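Local coordinates for long form salivary protein D7L1 (Aedes aegypti, PDB 3DXL) that modulates mosquito blood feeding by binding and sequestering mediators of the host response, such as biogenic amines and leukotrienes, at residues M1-P6 with I73-K78; M9-T14 with L55-L60. All blocks are in the same frame, centred on the assembly; numbering follows the deposited sequence.

Contact 1 of 2, residues M1-P6 with I73-K78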
ATOM      1  N   MET A   1     -10.766   6.784  -9.423  1.00 22.15           N
ATOM      2  CA  MET A   1     -10.033   5.592  -8.895  1.00 21.64           C
ATOM      3  C   MET A   1      -9.235   4.893  -9.985  1.00 21.15           C
ATOM      4  O   MET A   1      -9.721   4.688 -11.106  1.00 21.56           O
ATOM      5  CB  MET A   1     -10.998   4.600  -8.240  1.00 22.08           C
ATOM      6  CG  MET A   1     -11.676   5.132  -6.991  1.00 22.74           C
ATOM      7  SD  MET A   1     -10.513   5.526  -5.665  1.00 25.56           S
ATOM      8  CE  MET A   1     -10.102   3.893  -5.044  1.00 24.87           C
ATOM      9  N   GLY A   2      -8.007   4.516  -9.642  1.00 20.02           N
ATOM     10  CA  GLY A   2      -7.084   3.935 -10.605  1.00 18.61           C
ATOM     11  C   GLY A   2      -6.426   4.988 -11.478  1.00 17.07           C
ATOM     12  O   GLY A   2      -6.714   6.183 -11.339  1.00 18.14           O
ATOM     13  N   PRO A   3      -5.523   4.559 -12.378  1.00 15.81           N
ATOM     14  CA  PRO A   3      -5.109   3.165 -12.523  1.00 14.47           C
ATOM     15  C   PRO A   3      -4.147   2.757 -11.399  1.00 13.10           C
ATOM     16  O   PRO A   3      -3.619   3.617 -10.679  1.00 13.07           O
ATOM     17  CB  PRO A   3      -4.370   3.167 -13.857  1.00 14.32           C
ATOM     18  CG  PRO A   3      -3.769   4.553 -13.922  1.00 15.40           C
ATOM     19  CD  PRO A   3      -4.800   5.448 -13.310  1.00 16.29           C
ATOM     20  N   PHE A   4      -3.930   1.458 -11.262  1.00 12.19           N
ATOM     21  CA  PHE A   4      -3.043   0.908 -10.245  1.00 11.28           C
ATOM     22  C   PHE A   4      -1.938   0.106 -10.897  1.00 10.96           C
ATOM     23  O   PHE A   4      -2.199  -0.725 -11.780  1.00 10.90           O
ATOM     24  CB  PHE A   4      -3.831   0.009  -9.298  1.00 12.14           C
ATOM     25  CG  PHE A   4      -4.900   0.719  -8.532  1.00 12.35           C
ATOM     26  CD1 PHE A   4      -4.577   1.583  -7.485  1.00 13.68           C
ATOM     27  CD2 PHE A   4      -6.240   0.525  -8.847  1.00 13.46           C
ATOM     28  CE1 PHE A   4      -5.578   2.234  -6.770  1.00 14.79           C
ATOM     29  CE2 PHE A   4      -7.237   1.172  -8.134  1.00 14.37           C
ATOM     30  CZ  PHE A   4      -6.910   2.027  -7.097  1.00 14.98           C
ATOM     31  N   ASP A   5      -0.701   0.339 -10.456  1.00 10.30           N
ATOM     32  CA  ASP A   5       0.414  -0.430 -10.966  1.00 10.51           C
ATOM     33  C   ASP A   5       0.550  -1.744 -10.181  1.00  9.92           C
ATOM     34  O   ASP A   5      -0.230  -1.991  -9.250  1.00  9.58           O
ATOM     35  CB  ASP A   5       1.710   0.417 -11.016  1.00 10.15           C
ATOM     36  CG  ASP A   5       2.307   0.724  -9.638  1.00 10.50           C
ATOM     37  OD1 ASP A   5       2.081  -0.042  -8.682  1.00 10.95           O
ATOM     38  OD2 ASP A   5       3.045   1.734  -9.544  1.00 11.75           O
ATOM     39  N   PRO A   6       1.478  -2.623 -10.581  1.00 10.17           N
ATOM     40  CA  PRO A   6       1.571  -3.907  -9.878  1.00 10.08           C
ATOM     41  C   PRO A   6       1.820  -3.822  -8.373  1.00  9.72           C
ATOM     42  O   PRO A   6       1.269  -4.629  -7.614  1.00  9.62           O
ATOM     43  CB  PRO A   6       2.723  -4.612 -10.590  1.00 10.86           C
ATOM     44  CG  PRO A   6       2.636  -4.066 -11.986  1.00 10.57           C
ATOM     45  CD  PRO A   6       2.355  -2.601 -11.769  1.00 10.39           C
ATOM     46  N   ILE A  73     -12.296   0.036 -14.008  1.00 15.06           N
ATOM     47  CA  ILE A  73     -11.982  -0.970 -15.020  1.00 14.90           C
ATOM     48  C   ILE A  73     -11.495  -0.299 -16.311  1.00 15.07           C
ATOM     49  O   ILE A  73     -10.477  -0.696 -16.881  1.00 14.70           O
ATOM     50  CB  ILE A  73     -13.192  -1.894 -15.286  1.00 14.60           C
ATOM     51  CG1 ILE A  73     -13.494  -2.711 -14.029  1.00 13.88           C
ATOM     52  CG2 ILE A  73     -12.942  -2.800 -16.509  1.00 15.28           C
ATOM     53  CD1 ILE A  73     -14.852  -3.402 -14.068  1.00 14.24           C
ATOM     54  N   GLN A  74     -12.216   0.728 -16.752  1.00 16.13           N
ATOM     55  CA  GLN A  74     -11.813   1.465 -17.950  1.00 17.17           C
ATOM     56  C   GLN A  74     -10.509   2.247 -17.738  1.00 16.78           C
ATOM     57  O   GLN A  74      -9.665   2.290 -18.631  1.00 16.52           O
ATOM     58  CB  GLN A  74     -12.937   2.377 -18.445  1.00 18.15           C
ATOM     59  CG  GLN A  74     -14.212   1.632 -18.894  1.00 20.54           C
ATOM     60  CD  GLN A  74     -13.997   0.641 -20.047  1.00 23.27           C
ATOM     61  OE1 GLN A  74     -13.076   0.781 -20.864  1.00 24.33           O
ATOM     62  NE2 GLN A  74     -14.868  -0.365 -20.120  1.00 25.45           N
ATOM     63  N   GLU A  75     -10.334   2.836 -16.548  1.00 16.91           N
ATOM     64  CA  GLU A  75      -9.091   3.532 -16.216  1.00 16.83           C
ATOM     65  C   GLU A  75      -7.917   2.563 -16.247  1.00 15.28           C
ATOM     66  O   GLU A  75      -6.849   2.868 -16.787  1.00 15.50           O
ATOM     67  CB  GLU A  75      -9.180   4.200 -14.837  1.00 17.69           C
ATOM     68  CG  GLU A  75      -9.982   5.490 -14.806  1.00 20.49           C
ATOM     69  CD  GLU A  75      -9.446   6.545 -15.765  1.00 22.88           C
ATOM     70  OE1 GLU A  75      -8.224   6.815 -15.755  1.00 24.19           O
ATOM     71  OE2 GLU A  75     -10.259   7.096 -16.533  1.00 25.69           O
ATOM     72  N   GLN A  76      -8.132   1.379 -15.678  1.00 14.37           N
ATOM     73  CA  GLN A  76      -7.111   0.354 -15.631  1.00 13.91           C
ATOM     74  C   GLN A  76      -6.699  -0.120 -17.027  1.00 13.88           C
ATOM     75  O   GLN A  76      -5.512  -0.246 -17.331  1.00 13.81           O
ATOM     76  CB  GLN A  76      -7.578  -0.812 -14.758  1.00 13.64           C
ATOM     77  CG  GLN A  76      -6.490  -1.807 -14.404  1.00 12.29           C
ATOM     78  CD  GLN A  76      -5.456  -1.267 -13.430  1.00 11.83           C
ATOM     79  OE1 GLN A  76      -5.550  -0.137 -12.955  1.00 12.67           O
ATOM     80  NE2 GLN A  76      -4.465  -2.082 -13.141  1.00 11.47           N
ATOM     81  N   PHE A  77      -7.688  -0.380 -17.874  1.00 14.23           N
ATOM     82  CA  PHE A  77      -7.433  -0.847 -19.234  1.00 14.38           C
ATOM     83  C   PHE A  77      -6.750   0.224 -20.096  1.00 14.50           C
ATOM     84  O   PHE A  77      -5.897  -0.092 -20.918  1.00 14.97           O
ATOM     85  CB  PHE A  77      -8.747  -1.337 -19.856  1.00 14.56           C
ATOM     86  CG  PHE A  77      -8.608  -1.929 -21.233  1.00 14.86           C
ATOM     87  CD1 PHE A  77      -7.591  -2.823 -21.543  1.00 15.03           C
ATOM     88  CD2 PHE A  77      -9.549  -1.619 -22.213  1.00 15.95           C
ATOM     89  CE1 PHE A  77      -7.498  -3.371 -22.828  1.00 15.65           C
ATOM     90  CE2 PHE A  77      -9.464  -2.164 -23.491  1.00 15.96           C
ATOM     91  CZ  PHE A  77      -8.447  -3.041 -23.798  1.00 16.01           C
ATOM     92  N   LYS A  78      -7.136   1.478 -19.899  1.00 15.31           N
ATOM     93  CA  LYS A  78      -6.480   2.599 -20.584  1.00 16.37           C
ATOM     94  C   LYS A  78      -4.984   2.653 -20.261  1.00 16.52           C
ATOM     95  O   LYS A  78      -4.155   2.872 -21.145  1.00 16.66           O
ATOM     96  CB  LYS A  78      -7.159   3.913 -20.212  1.00 17.23           C
ATOM     97  CG  LYS A  78      -6.581   5.147 -20.885  1.00 19.88           C
ATOM     98  CD  LYS A  78      -7.339   6.391 -20.451  1.00 23.39           C
ATOM     99  CE  LYS A  78      -6.985   7.594 -21.306  1.00 25.31           C
ATOM    100  NZ  LYS A  78      -7.713   8.807 -20.843  1.00 26.73           N
TER
HETATM  101  O   HOH W   1      -7.330   8.050 -13.487  1.00 71.85           O
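Gln-76 reaches out from helix 71-79 and pairs its flat carboxamide with both backbone polar groups of Phe-4. Its CG stands anti to the backbone N (chi1 -168°) and the chain bends at chi2 (70°), so the amide lies alongside the irregular N-terminal segment 1-6. OE1 takes the N-H of Phe-4 almost straight (N to OE1 2.8 Å), on a lone pair in its carbonyl plane. NE2 returns a bond to Phe-4 O at 3.0 Å, likewise on a lone pair, and this two-point grip fixes the flip of the amide. Pro-3, entered through a cis peptide, brings its CB to 3.6 Å from Gln-76 OE1. The preceding residue in the helix, Glu-75, bends at chi2 and lays its CG at 3.8 Å from Met-1 O, while a water donates to both Glu-75 OE1 and Gly-2 O. Within residues 1-6, Gly-2 CA, at a positive phi, sits over one face of the Phe-4 ring, near its rim. Gln-76 NE2 also bonds Leu-127 O, and Phe-4 O also accepts from His-129 NE2. The N-terminal segment thus runs past helix 71-79 into helix 6-20, whose first residue, Pro-6, packs on helix 132-142.

Contact 2 of 2, residues M9-T14 with L55-L60; sequences MLFIFT and LVRTGL
Ile-12 of helix 6-20 fits against the last turn of helix 45-58, where its two branches divide the work. CG1, anti to the carbonyl carbon (chi1 -71°), and CG2 both touch Arg-57 CB, CG2 at 3.8 Å, as the two side chains slide past each other in opposite directions. CD1 continues to the Thr-58 methyl, CG2, at 4.0 Å, crossing it at about a right angle. The tightest point lies one helical turn earlier: Met-9, bent at chi2 and chi3, swings its CE to 3.5 Å from Thr-58 CG2 in the conformer given, closer than carbons usually pack. This half is buried and rests mainly on van der Waals contact between carbons. In that conformer Thr-58 holds its OG1 in the crowded position between backbone N and carbonyl carbon (chi1 56°), which turns the methyl toward Met-9 and Ile-12 and leaves the hydroxyl to bond Val-54 O in its own helix and a glycerol, probably from the crystallisation liquor.

The looser side belongs to Arg-57, which is partly exposed. Its chain runs extended from CG to NE and carries the guanidinium past Ile-12 CG1 to Phe-11. There NH1 meets the ring edge in plane, 3.7 Å from CE2, with the two planes 79° apart; the ring's cation-pi partner is instead Arg-198. NH1 also makes a weak hydrogen bond to glycerol. Beyond Thr-58, Gly-59 ends the helix with positive phi, and the chain continues into strand 61-62.

Such helix-on-helix packing belongs to the all-helical odorant-binding (PBP/GOBP) fold. Here it lies in the N-terminal domain, whose pocket takes lipids, and Met-9 comes within about 6 Å, side chain to side chain, of Trp-37, which binds leukotriene E4.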
ATOM      1  N   MET A   9      -1.453  -2.806  -6.554  1.00  9.21           N
ATOM      2  CA  MET A   9      -2.359  -3.939  -6.382  1.00  8.93           C
ATOM      3  C   MET A   9      -1.823  -4.933  -5.361  1.00  9.01           C
ATOM      4  O   MET A   9      -2.582  -5.451  -4.549  1.00  8.86           O
ATOM      5  CB  MET A   9      -2.681  -4.620  -7.715  1.00  9.33           C
ATOM      6  CG  MET A   9      -3.446  -3.722  -8.672  1.00 10.41           C
ATOM      7  SD  MET A   9      -4.943  -2.965  -7.965  1.00 11.78           S
ATOM      8  CE  MET A   9      -5.807  -4.381  -7.319  1.00 12.86           C
ATOM      9  N   LEU A  10      -0.509  -5.155  -5.365  1.00  8.86           N
ATOM     10  CA  LEU A  10       0.083  -6.040  -4.371  1.00  8.82           C
ATOM     11  C   LEU A  10      -0.169  -5.477  -2.970  1.00  8.54           C
ATOM     12  O   LEU A  10      -0.504  -6.216  -2.037  1.00  9.08           O
ATOM     13  CB  LEU A  10       1.584  -6.230  -4.613  1.00  9.51           C
ATOM     14  CG  LEU A  10       2.293  -7.215  -3.680  1.00 10.24           C
ATOM     15  CD1 LEU A  10       1.793  -8.668  -3.852  1.00 10.96           C
ATOM     16  CD2 LEU A  10       3.784  -7.123  -3.909  1.00 11.16           C
ATOM     17  N   PHE A  11      -0.010  -4.160  -2.815  1.00  8.49           N
ATOM     18  CA  PHE A  11      -0.288  -3.531  -1.537  1.00  8.43           C
ATOM     19  C   PHE A  11      -1.740  -3.778  -1.112  1.00  8.78           C
ATOM     20  O   PHE A  11      -1.998  -4.147   0.032  1.00  8.97           O
ATOM     21  CB  PHE A  11       0.001  -2.035  -1.572  1.00  9.02           C
ATOM     22  CG  PHE A  11      -0.266  -1.372  -0.267  1.00  9.84           C
ATOM     23  CD1 PHE A  11       0.655  -1.469   0.773  1.00 10.83           C
ATOM     24  CD2 PHE A  11      -1.460  -0.706  -0.045  1.00 11.17           C
ATOM     25  CE1 PHE A  11       0.391  -0.893   2.015  1.00 11.93           C
ATOM     26  CE2 PHE A  11      -1.733  -0.121   1.188  1.00 12.15           C
ATOM     27  CZ  PHE A  11      -0.800  -0.215   2.219  1.00 11.81           C
ATOM     28  N   ILE A  12      -2.678  -3.546  -2.025  1.00  9.08           N
ATOM     29  CA  ILE A  12      -4.096  -3.763  -1.732  1.00  9.41           C
ATOM     30  C   ILE A  12      -4.383  -5.203  -1.316  1.00  9.11           C
ATOM     31  O   ILE A  12      -4.992  -5.448  -0.275  1.00  9.36           O
ATOM     32  CB  ILE A  12      -4.994  -3.347  -2.929  1.00  9.44           C
ATOM     33  CG1 ILE A  12      -5.004  -1.822  -3.065  1.00 10.11           C
ATOM     34  CG2 ILE A  12      -6.418  -3.902  -2.758  1.00  9.69           C
ATOM     35  CD1 ILE A  12      -5.619  -1.303  -4.357  1.00 10.12           C
ATOM     36  N   PHE A  13      -3.935  -6.162  -2.122  1.00  9.32           N
ATOM     37  CA  PHE A  13      -4.261  -7.546  -1.822  1.00  9.64           C
ATOM     38  C   PHE A  13      -3.672  -7.965  -0.473  1.00  9.42           C
ATOM     39  O   PHE A  13      -4.349  -8.569   0.360  1.00  9.55           O
ATOM     40  CB  PHE A  13      -3.781  -8.506  -2.921  1.00 10.72           C
ATOM     41  CG  PHE A  13      -4.343  -8.219  -4.308  1.00 11.86           C
ATOM     42  CD1 PHE A  13      -5.653  -7.795  -4.489  1.00 12.34           C
ATOM     43  CD2 PHE A  13      -3.532  -8.375  -5.427  1.00 13.30           C
ATOM     44  CE1 PHE A  13      -6.147  -7.546  -5.773  1.00 13.58           C
ATOM     45  CE2 PHE A  13      -4.019  -8.125  -6.710  1.00 14.73           C
ATOM     46  CZ  PHE A  13      -5.317  -7.707  -6.871  1.00 14.06           C
ATOM     47  N   THR A  14      -2.395  -7.651  -0.263  1.00  9.20           N
ATOM     48  CA  THR A  14      -1.739  -8.070   0.972  1.00  9.36           C
ATOM     49  C   THR A  14      -2.284  -7.364   2.209  1.00  8.66           C
ATOM     50  O   THR A  14      -2.434  -8.007   3.251  1.00  9.10           O
ATOM     51  CB  THR A  14      -0.198  -7.965   0.893  1.00  8.87           C
ATOM     52  OG1 THR A  14       0.184  -6.618   0.597  1.00  9.34           O
ATOM     53  CG2 THR A  14       0.342  -8.918  -0.170  1.00 10.25           C
ATOM     54  N   LEU A  55     -12.422  -4.694  -3.001  1.00 10.56           N
ATOM     55  CA  LEU A  55     -13.326  -3.923  -3.851  1.00 11.20           C
ATOM     56  C   LEU A  55     -13.357  -2.438  -3.484  1.00 11.18           C
ATOM     57  O   LEU A  55     -13.441  -1.575  -4.357  1.00 11.47           O
ATOM     58  CB  LEU A  55     -14.733  -4.524  -3.804  1.00 11.45           C
ATOM     59  CG  LEU A  55     -14.846  -5.915  -4.439  1.00 11.63           C
ATOM     60  CD1 LEU A  55     -16.128  -6.611  -4.015  1.00 13.03           C
ATOM     61  CD2 LEU A  55     -14.734  -5.861  -5.967  1.00 12.49           C
ATOM     62  N   VAL A  56     -13.288  -2.146  -2.190  1.00 11.43           N
ATOM     63  CA  VAL A  56     -13.276  -0.761  -1.724  1.00 11.72           C
ATOM     64  C   VAL A  56     -11.958  -0.066  -2.069  1.00 11.77           C
ATOM     65  O   VAL A  56     -11.958   1.049  -2.586  1.00 12.26           O
ATOM     66  CB  VAL A  56     -13.594  -0.675  -0.220  1.00 11.87           C
ATOM     67  CG1 VAL A  56     -13.353   0.731   0.319  1.00 12.57           C
ATOM     68  CG2 VAL A  56     -15.041  -1.091   0.015  1.00 11.74           C
ATOM     69  N   ARG A  57     -10.836  -0.735  -1.815  1.00 11.57           N
ATOM     70  CA  ARG A  57      -9.539  -0.106  -2.104  1.00 12.04           C
ATOM     71  C   ARG A  57      -9.310   0.117  -3.601  1.00 12.18           C
ATOM     72  O   ARG A  57      -8.649   1.072  -4.003  1.00 12.47           O
ATOM     73  CB  ARG A  57      -8.380  -0.888  -1.475  1.00 12.37           C
ATOM     74  CG  ARG A  57      -8.251  -0.682   0.030  1.00 14.01           C
ATOM     75  CD  ARG A  57      -6.927  -1.235   0.540  1.00 15.38           C
ATOM     76  NE  ARG A  57      -6.655  -0.806   1.912  1.00 18.05           N
ATOM     77  CZ  ARG A  57      -5.894   0.232   2.256  1.00 18.58           C
ATOM     78  NH1 ARG A  57      -5.262   0.960   1.343  1.00 19.73           N
ATOM     79  NH2 ARG A  57      -5.732   0.523   3.537  1.00 19.80           N
ATOM     80  N   THR A  58      -9.894  -0.740  -4.437  1.00 12.11           N
ATOM     81  CA  THR A  58      -9.736  -0.579  -5.885  0.50 12.21           C
ATOM     82  C   THR A  58     -10.735   0.412  -6.445  1.00 12.44           C
ATOM     83  O   THR A  58     -10.526   0.955  -7.526  1.00 13.03           O
ATOM     84  CB  THR A  58      -9.891  -1.893  -6.657  0.50 12.14           C
ATOM     85  OG1 THR A  58     -11.159  -2.484  -6.347  0.50 11.77           O
ATOM     86  CG2 THR A  58      -8.763  -2.841  -6.310  0.50 11.80           C
ATOM     87  N   GLY A  59     -11.809   0.664  -5.702  1.00 12.94           N
ATOM     88  CA  GLY A  59     -12.857   1.576  -6.157  1.00 13.26           C
ATOM     89  C   GLY A  59     -13.967   0.897  -6.940  1.00 13.41           C
ATOM     90  O   GLY A  59     -14.853   1.571  -7.468  1.00 14.55           O
ATOM     91  N   LEU A  60     -13.940  -0.435  -7.004  1.00 13.13           N
ATOM     92  CA  LEU A  60     -15.006  -1.190  -7.666  1.00 13.39           C
ATOM     93  C   LEU A  60     -16.299  -1.140  -6.878  1.00 13.43           C
ATOM     94  O   LEU A  60     -17.384  -1.216  -7.461  1.00 13.95           O
ATOM     95  CB  LEU A  60     -14.592  -2.644  -7.890  1.00 13.58           C
ATOM     96  CG  LEU A  60     -13.653  -2.902  -9.055  1.00 13.85           C
ATOM     97  CD1 LEU A  60     -13.006  -4.249  -8.911  1.00 14.89           C
ATOM     98  CD2 LEU A  60     -14.402  -2.803 -10.383  1.00 14.87           C
TER

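Overall arrangement
Contact 2 is nested along the chain inside the loop closed by contact 1: the order is 1-6, 9-14, 55-60, then 73-78. Their centres lie 11 Å apart. Residues 1-6 lead directly into helix 6-20, and helix 45-58 is followed by the small hairpin 61-62/67-68 and helix 71-79. The two meet through Phe-4, whose CB packs 3.4 Å from Met-9 SD, and through Met-1, whose CE reaches Arg-57 O at 3.3 Å. The N-terminal segment therefore bridges helices 6-20, 45-58 and 71-79 within the N-terminal, lipid-binding domain; between side chains, Gln-76 is about 9 Å from the leukotriene-binding Trp-37 and Gly-130, Met-9 about 6 and 7 Å.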